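Local coordinates for enoyl-CoA hydratase/isomerase family protein (Ruegeria pomeroyi, PDB 3L3S) that belongs to the crotonase superfamily and probably acts as a hydro-lyase on acyl-CoA substrates in fatty acid metabolism, at residues V51-I56 and A204-N209; Q121-C126 and A182-R187. One frame throughout, in Å; residues are numbered along the deposited sequence.

Interaction 1. Residues V51-I56 and A204-N209; sequences VHVLVI and ALAARN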
ATOM      1  N   VAL B  51       8.747 -30.902   5.983  1.00 32.00           N
ATOM      2  CA  VAL B  51       8.866 -29.695   5.162  1.00 31.42           C
ATOM      3  C   VAL B  51       8.438 -28.491   6.005  1.00 29.43           C
ATOM      4  O   VAL B  51       7.274 -28.371   6.382  1.00 31.16           O
ATOM      5  CB  VAL B  51       7.976 -29.784   3.897  1.00 32.02           C
ATOM      6  CG1 VAL B  51       8.018 -28.466   3.098  1.00 30.24           C
ATOM      7  CG2 VAL B  51       8.425 -30.953   3.028  1.00 33.09           C
ATOM      8  N   HIS B  52       9.392 -27.618   6.306  1.00 27.80           N
ATOM      9  CA  HIS B  52       9.124 -26.433   7.111  1.00 27.92           C
ATOM     10  C   HIS B  52       9.011 -25.169   6.260  1.00 28.94           C
ATOM     11  O   HIS B  52       8.183 -24.306   6.540  1.00 29.44           O
ATOM     12  CB  HIS B  52      10.211 -26.246   8.176  1.00 26.98           C
ATOM     13  CG  HIS B  52      10.259 -27.324   9.225  1.00 27.27           C
ATOM     14  ND1 HIS B  52      11.106 -27.252  10.310  1.00 28.40           N
ATOM     15  CD2 HIS B  52       9.599 -28.502   9.345  1.00 27.04           C
ATOM     16  CE1 HIS B  52      10.972 -28.342  11.047  1.00 26.72           C
ATOM     17  NE2 HIS B  52      10.063 -29.115  10.484  1.00 28.40           N
ATOM     18  N   VAL B  53       9.877 -25.042   5.253  1.00 29.84           N
ATOM     19  CA  VAL B  53       9.892 -23.882   4.350  1.00 29.02           C
ATOM     20  C   VAL B  53      10.044 -24.284   2.880  1.00 28.94           C
ATOM     21  O   VAL B  53      10.683 -25.293   2.564  1.00 30.10           O
ATOM     22  CB  VAL B  53      11.011 -22.850   4.720  1.00 29.26           C
ATOM     23  CG1 VAL B  53      10.658 -22.095   5.964  1.00 27.47           C
ATOM     24  CG2 VAL B  53      12.307 -23.535   4.971  1.00 32.03           C
ATOM     25  N   LEU B  54       9.432 -23.501   1.993  1.00 27.18           N
ATOM     26  CA  LEU B  54       9.480 -23.743   0.549  1.00 25.99           C
ATOM     27  C   LEU B  54      10.314 -22.707  -0.190  1.00 25.42           C
ATOM     28  O   LEU B  54      10.221 -21.511   0.099  1.00 25.11           O
ATOM     29  CB  LEU B  54       8.072 -23.708  -0.065  1.00 27.06           C
ATOM     30  CG  LEU B  54       6.979 -24.768   0.084  1.00 26.54           C
ATOM     31  CD1 LEU B  54       7.407 -26.018  -0.621  1.00 26.59           C
ATOM     32  CD2 LEU B  54       6.618 -25.029   1.536  1.00 26.56           C
ATOM     33  N   VAL B  55      11.148 -23.183  -1.115  1.00 23.86           N
ATOM     34  CA  VAL B  55      11.970 -22.322  -1.970  1.00 22.47           C
ATOM     35  C   VAL B  55      11.631 -22.702  -3.412  1.00 22.68           C
ATOM     36  O   VAL B  55      11.630 -23.875  -3.757  1.00 20.78           O
ATOM     37  CB  VAL B  55      13.508 -22.469  -1.732  1.00 22.51           C
ATOM     38  CG1 VAL B  55      14.290 -21.641  -2.764  1.00 21.36           C
ATOM     39  CG2 VAL B  55      13.895 -22.003  -0.320  1.00 22.11           C
ATOM     40  N   ILE B  56      11.248 -21.705  -4.210  1.00 23.39           N
ATOM     41  CA  ILE B  56      10.903 -21.890  -5.620  1.00 24.34           C
ATOM     42  C   ILE B  56      12.002 -21.229  -6.450  1.00 24.82           C
ATOM     43  O   ILE B  56      12.153 -20.008  -6.455  1.00 24.37           O
ATOM     44  CB  ILE B  56       9.499 -21.301  -5.949  1.00 24.41           C
ATOM     45  CG1 ILE B  56       8.429 -22.051  -5.143  1.00 27.54           C
ATOM     46  CG2 ILE B  56       9.197 -21.424  -7.451  1.00 25.68           C
ATOM     47  CD1 ILE B  56       7.033 -21.465  -5.224  1.00 32.02           C
ATOM     48  N   ALA B 204      17.177 -20.801   8.672  1.00 24.53           N
ATOM     49  CA  ALA B 204      16.928 -20.172   9.974  1.00 25.54           C
ATOM     50  C   ALA B 204      15.422 -20.166  10.257  1.00 26.25           C
ATOM     51  O   ALA B 204      15.012 -20.395  11.392  1.00 26.28           O
ATOM     52  CB  ALA B 204      17.482 -18.748  10.008  1.00 26.14           C
ATOM     53  N   LEU B 205      14.620 -19.962   9.204  1.00 25.24           N
ATOM     54  CA  LEU B 205      13.161 -19.976   9.292  1.00 25.75           C
ATOM     55  C   LEU B 205      12.667 -21.373   9.653  1.00 26.86           C
ATOM     56  O   LEU B 205      11.744 -21.519  10.462  1.00 28.46           O
ATOM     57  CB  LEU B 205      12.520 -19.538   7.976  1.00 25.91           C
ATOM     58  CG  LEU B 205      11.926 -18.136   7.875  1.00 25.32           C
ATOM     59  CD1 LEU B 205      11.412 -17.930   6.468  1.00 22.40           C
ATOM     60  CD2 LEU B 205      10.805 -17.960   8.893  1.00 24.08           C
ATOM     61  N   ALA B 206      13.344 -22.384   9.104  1.00 25.86           N
ATOM     62  CA  ALA B 206      13.044 -23.794   9.352  1.00 24.84           C
ATOM     63  C   ALA B 206      13.457 -24.250  10.758  1.00 24.30           C
ATOM     64  O   ALA B 206      12.879 -25.186  11.302  1.00 26.50           O
ATOM     65  CB  ALA B 206      13.743 -24.660   8.306  1.00 23.55           C
ATOM     66  N   ALA B 207      14.440 -23.557  11.332  1.00 24.34           N
ATOM     67  CA  ALA B 207      14.994 -23.848  12.656  1.00 24.61           C
ATOM     68  C   ALA B 207      14.229 -23.288  13.871  1.00 24.86           C
ATOM     69  O   ALA B 207      14.492 -23.702  15.007  1.00 26.15           O
ATOM     70  CB  ALA B 207      16.458 -23.401  12.706  1.00 21.26           C
ATOM     71  N   ARG B 208      13.286 -22.367  13.641  1.00 26.07           N
ATOM     72  CA  ARG B 208      12.503 -21.779  14.742  1.00 26.54           C
ATOM     73  C   ARG B 208      11.315 -22.646  15.128  1.00 23.95           C
ATOM     74  O   ARG B 208      10.999 -23.621  14.441  1.00 23.41           O
ATOM     75  CB  ARG B 208      11.982 -20.362  14.412  1.00 28.24           C
ATOM     76  CG  ARG B 208      12.499 -19.767  13.141  1.00 30.30           C
ATOM     77  CD  ARG B 208      13.065 -18.380  13.287  1.00 28.09           C
ATOM     78  NE  ARG B 208      14.082 -18.277  14.323  1.00 31.80           N
ATOM     79  CZ  ARG B 208      15.081 -17.398  14.318  1.00 33.00           C
ATOM     80  NH1 ARG B 208      15.219 -16.525  13.324  1.00 30.63           N
ATOM     81  NH2 ARG B 208      15.954 -17.401  15.316  1.00 34.81           N
ATOM     82  N   ASN B 209      10.668 -22.271  16.236  1.00 22.49           N
ATOM     83  CA  ASN B 209       9.477 -22.947  16.759  1.00 21.97           C
ATOM     84  C   ASN B 209       8.372 -22.797  15.705  1.00 22.73           C
ATOM     85  O   ASN B 209       7.860 -21.705  15.456  1.00 24.47           O
ATOM     86  CB  ASN B 209       9.101 -22.316  18.101  1.00 19.83           C
ATOM     87  CG  ASN B 209       7.975 -23.036  18.807  1.00 15.85           C
ATOM     88  OD1 ASN B 209       7.680 -24.191  18.533  1.00 18.28           O
ATOM     89  ND2 ASN B 209       7.320 -22.332  19.707  1.00 16.86           N
TER
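H52 gives its ring N-H at ND1 to the backbone carbonyl of A206, with H52 ND1 to A206 O at 2.9 Å. The N-H points at the oxygen almost straight, at 167°. The acceptor lies only 4° out of the imidazole plane, at the edge of the ring. The donor sits in the carbonyl plane and uses a lone pair of the oxygen. At the root of the ring, H52 CB touches A206 CB at 3.9 Å.

V53 packs beside this bond with its two methyls on successive helix residues. V53 CG1 reaches L205 CB at 3.7 Å, and V53 CG2 meets A206 CB at 3.8 Å. The A206 methyl therefore touches both H52 CB and V53 CG2. In H52, CG is anti to the carbonyl carbon (chi1 -66°), which carries the ring over to the last turn of helix 194-207. The bond satisfies a carbonyl at the helix end, where the chain turns off toward N209.

Further out, backbone bonds from H52 and V53 to G16, and from V53 to L18, fix the strand. The H52 side chain also touches Q210 and R214 of helix 210-223, while Q210 NE2 bonds to L205 O. L205 packs on P106 and on L169 of the second subunit. The contact joins the start of strand 53-58 to the end of helix 194-207. This is helix-on-sheet packing in the alpha/beta core of the crotonase fold.

Interaction 2. Residues Q121-C126 and A182-R187; sequences QLMAAC and AGLINR
M123, present as selenomethionine, leaves its helix with CG anti to the backbone N (chi1 -165°). The chain then bends at chi2 and again at chi3 (67°). These bends bring its terminal methyl CE against L184 and set SE beside I185. L184 also has CG anti to its own backbone N (chi1 -168°), which directs its branched end toward the same methyl.

CE of M123 is 3.8 Å from CD1 of L184 and 3.9 Å from CG of L184. The two side chains cross at about a right angle. The same CE of M123 also lies 3.2 Å from the backbone O of L184, a close approach to a carbonyl. Next along the chain, CG2 of I185 meets SE of M123 at 4.1 Å, and these side chains cross at a slant. The side-chain contacts are apolar and buried, with the bent M123 side chain lying against two consecutive loop residues.

Just before them, G183 has positive phi and is the C-prime residue of a Schellman motif. The backbone N atoms of G183 and L184 bond back to carbonyls of the helix. This turn ends helix 176-182 just before L184 and I185. The backbone O of M123 accepts a bond from R162 of the second subunit. Within the chain, M123 also packs on A109 and V111, and I185 on A131. The contact thus joins the last part of helix 118-124 to the loop between helix 176-182 and strand 187-188, against strands 107-111 and 128-131 of the six-stranded sheet.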
ATOM      1  N   GLN B 121       3.853 -13.693 -11.589  1.00 21.74           N
ATOM      2  CA  GLN B 121       2.764 -14.046 -10.671  1.00 22.88           C
ATOM      3  C   GLN B 121       3.229 -15.075  -9.629  1.00 21.29           C
ATOM      4  O   GLN B 121       2.944 -14.914  -8.443  1.00 23.85           O
ATOM      5  CB  GLN B 121       1.581 -14.607 -11.470  1.00 22.41           C
ATOM      6  CG  GLN B 121       0.410 -15.153 -10.663  1.00 23.58           C
ATOM      7  CD  GLN B 121      -0.770 -15.574 -11.519  1.00 23.69           C
ATOM      8  OE1 GLN B 121      -0.652 -15.791 -12.733  1.00 24.22           O
ATOM      9  NE2 GLN B 121      -1.926 -15.681 -10.888  1.00 25.21           N
ATOM     10  N   LEU B 122       3.961 -16.097 -10.087  1.00 19.06           N
ATOM     11  CA  LEU B 122       4.502 -17.177  -9.249  1.00 17.79           C
ATOM     12  C   LEU B 122       5.397 -16.600  -8.172  1.00 20.59           C
ATOM     13  O   LEU B 122       5.322 -16.989  -6.999  1.00 22.33           O
ATOM     14  CB  LEU B 122       5.322 -18.158 -10.102  1.00 16.47           C
ATOM     15  CG  LEU B 122       5.906 -19.423  -9.443  1.00 15.93           C
ATOM     16  CD1 LEU B 122       4.794 -20.413  -9.110  1.00 11.99           C
ATOM     17  CD2 LEU B 122       6.935 -20.070 -10.372  1.00 12.67           C
HETATM   18  N   MSE B 123       6.215 -15.641  -8.600  1.00 22.04           N
HETATM   19  CA  MSE B 123       7.147 -14.936  -7.742  1.00 23.97           C
HETATM   20  C   MSE B 123       6.350 -14.035  -6.782  1.00 21.80           C
HETATM   21  O   MSE B 123       6.579 -14.058  -5.577  1.00 21.07           O
HETATM   22  CB  MSE B 123       8.088 -14.095  -8.606  1.00 28.27           C
HETATM   23  CG  MSE B 123       9.301 -13.593  -7.883  1.00 36.59           C
HETATM   24 SE   MSE B 123       9.822 -11.811  -8.461  1.00 50.62          SE
HETATM   25  CE  MSE B 123       8.239 -10.946  -7.747  1.00 40.08           C
ATOM     26  N   ALA B 124       5.381 -13.301  -7.329  1.00 18.88           N
ATOM     27  CA  ALA B 124       4.529 -12.406  -6.553  1.00 18.05           C
ATOM     28  C   ALA B 124       3.665 -13.138  -5.529  1.00 19.08           C
ATOM     29  O   ALA B 124       3.360 -12.575  -4.486  1.00 20.32           O
ATOM     30  CB  ALA B 124       3.671 -11.565  -7.465  1.00 17.06           C
ATOM     31  N   ALA B 125       3.336 -14.404  -5.809  1.00 19.24           N
ATOM     32  CA  ALA B 125       2.527 -15.244  -4.914  1.00 17.48           C
ATOM     33  C   ALA B 125       3.339 -15.784  -3.734  1.00 17.50           C
ATOM     34  O   ALA B 125       2.773 -16.234  -2.739  1.00 19.32           O
ATOM     35  CB  ALA B 125       1.878 -16.390  -5.686  1.00 21.02           C
ATOM     36  N   CYS B 126       4.665 -15.736  -3.845  1.00 16.97           N
ATOM     37  CA  CYS B 126       5.537 -16.181  -2.757  1.00 15.94           C
ATOM     38  C   CYS B 126       5.578 -15.100  -1.667  1.00 15.64           C
ATOM     39  O   CYS B 126       5.353 -13.926  -1.961  1.00 16.17           O
ATOM     40  CB  CYS B 126       6.953 -16.478  -3.258  1.00 15.65           C
ATOM     41  SG  CYS B 126       7.098 -17.923  -4.358  1.00 18.52           S
ATOM     42  N   ALA B 182       9.794  -0.699  -5.397  1.00 23.49           N
ATOM     43  CA  ALA B 182       8.350  -0.891  -5.515  1.00 24.59           C
ATOM     44  C   ALA B 182       7.779  -1.928  -4.544  1.00 24.90           C
ATOM     45  O   ALA B 182       6.581  -1.924  -4.268  1.00 24.02           O
ATOM     46  CB  ALA B 182       7.987  -1.256  -6.952  1.00 22.35           C
ATOM     47  N   GLY B 183       8.643  -2.811  -4.048  1.00 24.81           N
ATOM     48  CA  GLY B 183       8.222  -3.858  -3.137  1.00 25.69           C
ATOM     49  C   GLY B 183       7.899  -5.157  -3.843  1.00 26.00           C
ATOM     50  O   GLY B 183       7.168  -5.983  -3.312  1.00 29.85           O
ATOM     51  N   LEU B 184       8.439  -5.330  -5.046  1.00 26.52           N
ATOM     52  CA  LEU B 184       8.222  -6.536  -5.847  1.00 25.92           C
ATOM     53  C   LEU B 184       9.153  -7.638  -5.344  1.00 26.08           C
ATOM     54  O   LEU B 184       8.803  -8.815  -5.387  1.00 26.68           O
ATOM     55  CB  LEU B 184       8.438  -6.215  -7.328  1.00 24.08           C
ATOM     56  CG  LEU B 184       8.052  -7.122  -8.497  1.00 24.36           C
ATOM     57  CD1 LEU B 184       6.600  -7.631  -8.383  1.00 22.65           C
ATOM     58  CD2 LEU B 184       8.242  -6.338  -9.787  1.00 20.70           C
ATOM     59  N   ILE B 185      10.331  -7.232  -4.863  1.00 25.12           N
ATOM     60  CA  ILE B 185      11.317  -8.139  -4.272  1.00 25.32           C
ATOM     61  C   ILE B 185      11.716  -7.567  -2.906  1.00 25.77           C
ATOM     62  O   ILE B 185      11.464  -6.389  -2.636  1.00 24.72           O
ATOM     63  CB  ILE B 185      12.573  -8.362  -5.176  1.00 26.19           C
ATOM     64  CG1 ILE B 185      13.149  -7.022  -5.650  1.00 26.00           C
ATOM     65  CG2 ILE B 185      12.225  -9.308  -6.327  1.00 26.28           C
ATOM     66  CD1 ILE B 185      14.469  -7.086  -6.380  1.00 28.27           C
ATOM     67  N   ASN B 186      12.348  -8.389  -2.066  1.00 25.41           N
ATOM     68  CA  ASN B 186      12.763  -7.982  -0.718  1.00 24.96           C
ATOM     69  C   ASN B 186      14.158  -7.378  -0.572  1.00 27.25           C
ATOM     70  O   ASN B 186      14.350  -6.454   0.231  1.00 27.93           O
ATOM     71  CB  ASN B 186      12.630  -9.153   0.258  1.00 24.63           C
ATOM     72  CG  ASN B 186      11.187  -9.570   0.485  1.00 24.58           C
ATOM     73  OD1 ASN B 186      10.532  -9.109   1.425  1.00 25.89           O
ATOM     74  ND2 ASN B 186      10.685 -10.446  -0.373  1.00 24.14           N
ATOM     75  N   ARG B 187      15.130  -7.905  -1.325  1.00 27.27           N
ATOM     76  CA  ARG B 187      16.514  -7.441  -1.262  1.00 26.66           C
ATOM     77  C   ARG B 187      17.257  -7.823  -2.535  1.00 25.98           C
ATOM     78  O   ARG B 187      16.949  -8.843  -3.149  1.00 25.66           O
ATOM     79  CB  ARG B 187      17.205  -8.063  -0.036  1.00 30.67           C
ATOM     80  CG  ARG B 187      18.439  -7.344   0.480  1.00 36.96           C
ATOM     81  CD  ARG B 187      18.899  -7.936   1.817  1.00 42.96           C
ATOM     82  NE  ARG B 187      20.155  -7.327   2.262  1.00 47.97           N
ATOM     83  CZ  ARG B 187      20.925  -7.784   3.249  1.00 49.88           C
ATOM     84  NH1 ARG B 187      20.582  -8.870   3.937  1.00 51.63           N
ATOM     85  NH2 ARG B 187      22.073  -7.175   3.519  1.00 50.59           N
TER

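The centres of interactions 1 and 2 are about 18 Å apart. Interaction 2 is nested in the chain between the two segments of interaction 1, in the order 51-56, 121-126, 182-187, 204-209. Strand 53-58 links them, because its I56 touches both L122 and C126: I56 CD1 is 3.6 Å from C126 SG. Interaction 1 includes a strand of the six-stranded sheet and places helix 194-207 on it. Interaction 2 packs on two other strands of that sheet and joins helix 118-124 to the loop leading into strand 187-188. Residues of both also meet the second subunit, so these parts of the core lie close to a subunit interface of the trimer.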